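Local atomic coordinates of uncharacterized protein (Bacillus cereus, PDB entry 5F2H), a protein that is of unknown function but belongs to the alpha/beta hydrolase superfamily and probably acts as a hydrolase. Residues Trp176-Tyr190 with Ala209-Ile223. Residues are numbered along the deposited sequence; the frame is centred on the assembly and turned at random.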
# COMPACT_ATOMS: atom_id res chain seq x y z
N TRP B 176 -9.76 13.27 28.96
CA TRP B 176 -11.00 13.07 28.19
C TRP B 176 -12.26 13.12 29.07
O TRP B 176 -13.23 12.42 28.80
CB TRP B 176 -10.96 11.73 27.45
CG TRP B 176 -9.84 11.62 26.51
CD1 TRP B 176 -8.68 10.90 26.69
CD2 TRP B 176 -9.70 12.30 25.27
NE1 TRP B 176 -7.85 11.07 25.61
CE2 TRP B 176 -8.44 11.94 24.73
CE3 TRP B 176 -10.52 13.18 24.55
CZ2 TRP B 176 -8.01 12.39 23.49
CZ3 TRP B 176 -10.06 13.65 23.32
CH2 TRP B 176 -8.82 13.25 22.80
N ASP B 177 -12.25 13.96 30.11
CA ASP B 177 -13.38 14.11 31.03
C ASP B 177 -14.70 14.32 30.31
O ASP B 177 -15.62 13.49 30.42
CB ASP B 177 -13.17 15.30 31.96
CG ASP B 177 -12.08 15.08 32.96
OD1 ASP B 177 -11.63 13.92 33.16
OD2 ASP B 177 -11.72 16.09 33.60
N ASP B 178 -14.75 15.44 29.59
CA ASP B 178 -15.88 15.88 28.81
C ASP B 178 -15.85 15.09 27.52
O ASP B 178 -15.28 15.54 26.54
CB ASP B 178 -15.76 17.39 28.56
CG ASP B 178 -16.99 18.00 27.90
OD1 ASP B 178 -17.81 17.25 27.31
OD2 ASP B 178 -17.13 19.24 27.97
N ILE B 179 -16.48 13.92 27.52
CA ILE B 179 -16.50 13.05 26.34
C ILE B 179 -17.17 13.62 25.10
O ILE B 179 -17.17 12.96 24.05
CB ILE B 179 -17.08 11.63 26.60
CG1 ILE B 179 -18.56 11.67 26.99
CG2 ILE B 179 -16.24 10.91 27.66
CD1 ILE B 179 -19.18 10.30 27.21
N GLN B 180 -17.74 14.81 25.20
CA GLN B 180 -18.39 15.42 24.04
C GLN B 180 -17.38 16.14 23.21
O GLN B 180 -17.28 15.89 22.01
CB GLN B 180 -19.51 16.35 24.46
CG GLN B 180 -20.65 15.61 25.13
CD GLN B 180 -21.28 14.58 24.22
OE1 GLN B 180 -21.13 14.64 22.99
NE2 GLN B 180 -22.05 13.67 24.81
N ARG B 181 -16.62 17.02 23.85
CA ARG B 181 -15.58 17.77 23.15
C ARG B 181 -14.66 16.74 22.50
O ARG B 181 -14.25 16.90 21.36
CB ARG B 181 -14.82 18.64 24.13
CG ARG B 181 -15.68 19.71 24.76
CD ARG B 181 -14.97 20.38 25.92
NE ARG B 181 -13.69 20.97 25.56
CZ ARG B 181 -12.90 21.61 26.43
NH1 ARG B 181 -13.29 21.76 27.69
NH2 ARG B 181 -11.74 22.12 26.03
N GLY B 182 -14.39 15.66 23.21
CA GLY B 182 -13.56 14.60 22.70
C GLY B 182 -14.10 14.06 21.40
O GLY B 182 -13.39 13.99 20.41
N LYS B 183 -15.34 13.63 21.41
CA LYS B 183 -15.96 13.09 20.20
C LYS B 183 -15.89 14.12 19.09
O LYS B 183 -15.64 13.76 17.95
CB LYS B 183 -17.43 12.80 20.46
CG LYS B 183 -18.17 12.20 19.27
CD LYS B 183 -19.67 12.19 19.50
CE LYS B 183 -20.19 13.61 19.60
NZ LYS B 183 -21.67 13.67 19.77
N GLU B 184 -16.15 15.38 19.42
CA GLU B 184 -16.13 16.48 18.44
C GLU B 184 -14.78 16.62 17.82
O GLU B 184 -14.67 16.58 16.61
CB GLU B 184 -16.51 17.82 19.07
CG GLU B 184 -17.91 17.86 19.64
CD GLU B 184 -18.19 19.15 20.38
OE1 GLU B 184 -17.36 20.09 20.28
OE2 GLU B 184 -19.23 19.21 21.07
N GLU B 185 -13.76 16.80 18.65
CA GLU B 185 -12.38 16.93 18.19
C GLU B 185 -12.01 15.74 17.34
O GLU B 185 -11.57 15.91 16.21
CB GLU B 185 -11.41 17.05 19.37
CG GLU B 185 -11.65 18.30 20.20
CD GLU B 185 -10.74 18.39 21.41
OE1 GLU B 185 -9.66 17.71 21.42
OE2 GLU B 185 -11.10 19.17 22.33
N LEU B 186 -12.25 14.54 17.85
CA LEU B 186 -11.95 13.34 17.11
C LEU B 186 -12.55 13.38 15.72
O LEU B 186 -11.95 12.89 14.77
CB LEU B 186 -12.39 12.07 17.85
CG LEU B 186 -12.00 10.78 17.12
CD1 LEU B 186 -10.53 10.77 16.68
CD2 LEU B 186 -12.29 9.51 17.92
N LYS B 187 -13.71 13.99 15.58
CA LYS B 187 -14.38 14.10 14.29
C LYS B 187 -13.65 15.13 13.44
O LYS B 187 -13.36 14.88 12.28
CB LYS B 187 -15.83 14.50 14.49
CG LYS B 187 -16.66 14.56 13.23
CD LYS B 187 -18.07 14.93 13.63
CE LYS B 187 -19.06 14.60 12.54
NZ LYS B 187 -20.45 14.95 12.95
N GLU B 188 -13.34 16.26 14.06
CA GLU B 188 -12.64 17.35 13.38
C GLU B 188 -11.35 16.83 12.77
O GLU B 188 -11.09 17.06 11.60
CB GLU B 188 -12.32 18.51 14.33
CG GLU B 188 -13.52 19.18 15.01
CD GLU B 188 -14.47 19.86 14.04
OE1 GLU B 188 -14.23 19.81 12.81
OE2 GLU B 188 -15.46 20.50 14.50
N HIS B 189 -10.54 16.13 13.56
CA HIS B 189 -9.30 15.59 13.05
C HIS B 189 -9.56 14.62 11.90
O HIS B 189 -8.91 14.69 10.86
CB HIS B 189 -8.47 14.87 14.11
CG HIS B 189 -7.94 15.77 15.17
ND1 HIS B 189 -8.30 15.66 16.49
CD2 HIS B 189 -7.12 16.84 15.10
CE1 HIS B 189 -7.70 16.60 17.20
NE2 HIS B 189 -6.98 17.34 16.37
N TYR B 190 -10.49 13.70 12.12
CA TYR B 190 -10.85 12.70 11.11
C TYR B 190 -11.38 13.34 9.82
O TYR B 190 -10.97 12.96 8.73
CB TYR B 190 -11.85 11.70 11.67
CG TYR B 190 -12.42 10.73 10.65
CD1 TYR B 190 -11.75 9.55 10.32
CD2 TYR B 190 -13.64 10.98 10.05
CE1 TYR B 190 -12.29 8.64 9.40
CE2 TYR B 190 -14.17 10.09 9.13
CZ TYR B 190 -13.51 8.93 8.80
OH TYR B 190 -14.07 8.06 7.88
N ALA B 209 -9.59 5.95 29.12
CA ALA B 209 -10.46 7.02 28.67
C ALA B 209 -10.27 7.30 27.22
O ALA B 209 -11.15 7.82 26.57
CB ALA B 209 -10.17 8.30 29.45
N GLY B 210 -9.10 7.02 26.71
CA GLY B 210 -8.86 7.27 25.31
C GLY B 210 -9.76 6.35 24.54
O GLY B 210 -10.47 6.76 23.65
N ALA B 211 -9.74 5.09 24.94
CA ALA B 211 -10.57 4.10 24.27
C ALA B 211 -12.06 4.46 24.42
O ALA B 211 -12.84 4.18 23.51
CB ALA B 211 -10.26 2.70 24.79
N ARG B 212 -12.44 5.13 25.52
CA ARG B 212 -13.83 5.52 25.76
C ARG B 212 -14.35 6.44 24.67
O ARG B 212 -15.36 6.13 24.02
CB ARG B 212 -14.03 6.19 27.13
CG ARG B 212 -15.53 6.36 27.41
CD ARG B 212 -16.12 6.76 28.78
NE ARG B 212 -15.80 8.06 29.33
CZ ARG B 212 -16.54 8.68 30.26
NH1 ARG B 212 -17.75 8.24 30.63
NH2 ARG B 212 -16.13 9.87 30.70
N VAL B 213 -13.64 7.56 24.45
CA VAL B 213 -14.05 8.53 23.43
C VAL B 213 -14.05 7.85 22.07
O VAL B 213 -14.91 8.11 21.22
CB VAL B 213 -13.12 9.74 23.40
CG1 VAL B 213 -13.52 10.69 22.29
CG2 VAL B 213 -13.14 10.48 24.72
N ALA B 214 -13.06 6.98 21.85
CA ALA B 214 -12.97 6.27 20.59
C ALA B 214 -14.26 5.50 20.35
O ALA B 214 -14.83 5.55 19.26
CB ALA B 214 -11.81 5.31 20.60
N LEU B 215 -14.73 4.78 21.36
CA LEU B 215 -15.93 3.99 21.21
C LEU B 215 -17.19 4.90 21.11
O LEU B 215 -18.09 4.62 20.32
CB LEU B 215 -16.08 3.00 22.37
CG LEU B 215 -17.25 2.00 22.23
CD1 LEU B 215 -17.03 1.11 21.02
CD2 LEU B 215 -17.40 1.13 23.46
N TYR B 216 -17.23 5.97 21.88
CA TYR B 216 -18.38 6.87 21.82
C TYR B 216 -18.52 7.42 20.41
O TYR B 216 -19.56 7.32 19.80
CB TYR B 216 -18.19 7.99 22.84
CG TYR B 216 -19.36 8.90 22.99
CD1 TYR B 216 -20.52 8.46 23.62
CD2 TYR B 216 -19.28 10.24 22.66
CE1 TYR B 216 -21.59 9.31 23.83
CE2 TYR B 216 -20.35 11.10 22.88
CZ TYR B 216 -21.50 10.62 23.46
OH TYR B 216 -22.58 11.45 23.67
N THR B 217 -17.41 7.91 19.87
CA THR B 217 -17.38 8.48 18.53
C THR B 217 -17.87 7.51 17.46
O THR B 217 -18.72 7.85 16.64
CB THR B 217 -15.95 8.97 18.20
OG1 THR B 217 -15.57 9.97 19.16
CG2 THR B 217 -15.89 9.60 16.84
N ILE B 218 -17.32 6.31 17.46
CA ILE B 218 -17.73 5.29 16.50
C ILE B 218 -19.22 5.07 16.49
O ILE B 218 -19.83 5.03 15.43
CB ILE B 218 -17.15 3.92 16.84
CG1 ILE B 218 -15.64 3.91 16.64
CG2 ILE B 218 -17.77 2.85 15.94
CD1 ILE B 218 -14.98 2.58 17.00
N LEU B 219 -19.79 4.90 17.68
CA LEU B 219 -21.21 4.63 17.84
C LEU B 219 -22.12 5.76 17.38
O LEU B 219 -23.26 5.49 17.00
CB LEU B 219 -21.53 4.22 19.27
CG LEU B 219 -20.77 2.96 19.72
CD1 LEU B 219 -21.16 2.60 21.15
CD2 LEU B 219 -20.99 1.77 18.79
N HIS B 220 -21.65 7.00 17.42
CA HIS B 220 -22.43 8.13 16.94
C HIS B 220 -22.13 8.34 15.46
O HIS B 220 -22.46 9.39 14.89
CB HIS B 220 -22.16 9.39 17.74
CG HIS B 220 -22.76 9.37 19.09
ND1 HIS B 220 -23.95 10.00 19.37
CD2 HIS B 220 -22.39 8.73 20.23
CE1 HIS B 220 -24.27 9.79 20.64
NE2 HIS B 220 -23.33 9.03 21.18
N LYS B 221 -21.57 7.31 14.84
CA LYS B 221 -21.20 7.30 13.43
C LYS B 221 -20.48 8.58 13.01
O LYS B 221 -20.64 9.06 11.89
CB LYS B 221 -22.42 7.00 12.53
CG LYS B 221 -23.06 5.64 12.82
CD LYS B 221 -24.05 5.12 11.76
CE LYS B 221 -25.24 6.03 11.49
NZ LYS B 221 -26.17 6.15 12.64
N ASP B 222 -19.68 9.13 13.92
CA ASP B 222 -18.94 10.34 13.64
C ASP B 222 -17.64 10.01 12.96
O ASP B 222 -16.90 10.91 12.55
CB ASP B 222 -18.70 11.15 14.91
CG ASP B 222 -19.95 11.88 15.39
OD1 ASP B 222 -20.89 12.06 14.58
OD2 ASP B 222 -19.95 12.36 16.54
N ILE B 223 -17.38 8.71 12.81
CA ILE B 223 -16.18 8.22 12.19
C ILE B 223 -16.36 6.82 11.66
O ILE B 223 -16.82 5.95 12.38
CB ILE B 223 -15.03 8.19 13.20
CG1 ILE B 223 -14.59 9.61 13.49
CG2 ILE B 223 -13.83 7.44 12.65
CD1 ILE B 223 -13.37 9.66 14.38
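Two helical segments of the alpha/beta-hydrolase domain, 179-190 and 209-219, cross at -69° with their axes 9.0 Å apart; the backbones come nearest at Lys-183 and Thr-217, and Val-213 packs one turn earlier. Its CG1 lies against the backbone of Gly-182, 3.5 Å from Gly-182 C, on the side where a CB would point, while CG2 packs against CB and the ring of Trp-176, whose NE1 is hydrogen-bonded to His-137 O. On one flank the Tyr-216 ring has Ile-179 CD1 over one face and His-220 on the opposite face. Gln-180, bent at chi2 (-61°), brings NE2 to Tyr-216 OH as a hydrogen-bond donor (2.6 Å), the amide steeply inclined to the ring. Further along, Lys-187 runs out extended and its NZ makes a salt bridge to Asp-222 OD1 (3.3 Å), the hydrogen bond weak; Lys-183 NZ is a long 3.9 Å from Asp-222 OD2. Ile-223 CD1 packs against Leu-186 CG, and Ile-223 CG2 makes a CH-pi contact with one face of Tyr-190, 3.9 Å from the ring centroid. Helix 209-219, which ends in a Schellman motif at Lys-221, begins just after Ser-208 of a GxSxG pattern, consistent with the nucleophile elbow of alpha/beta hydrolases.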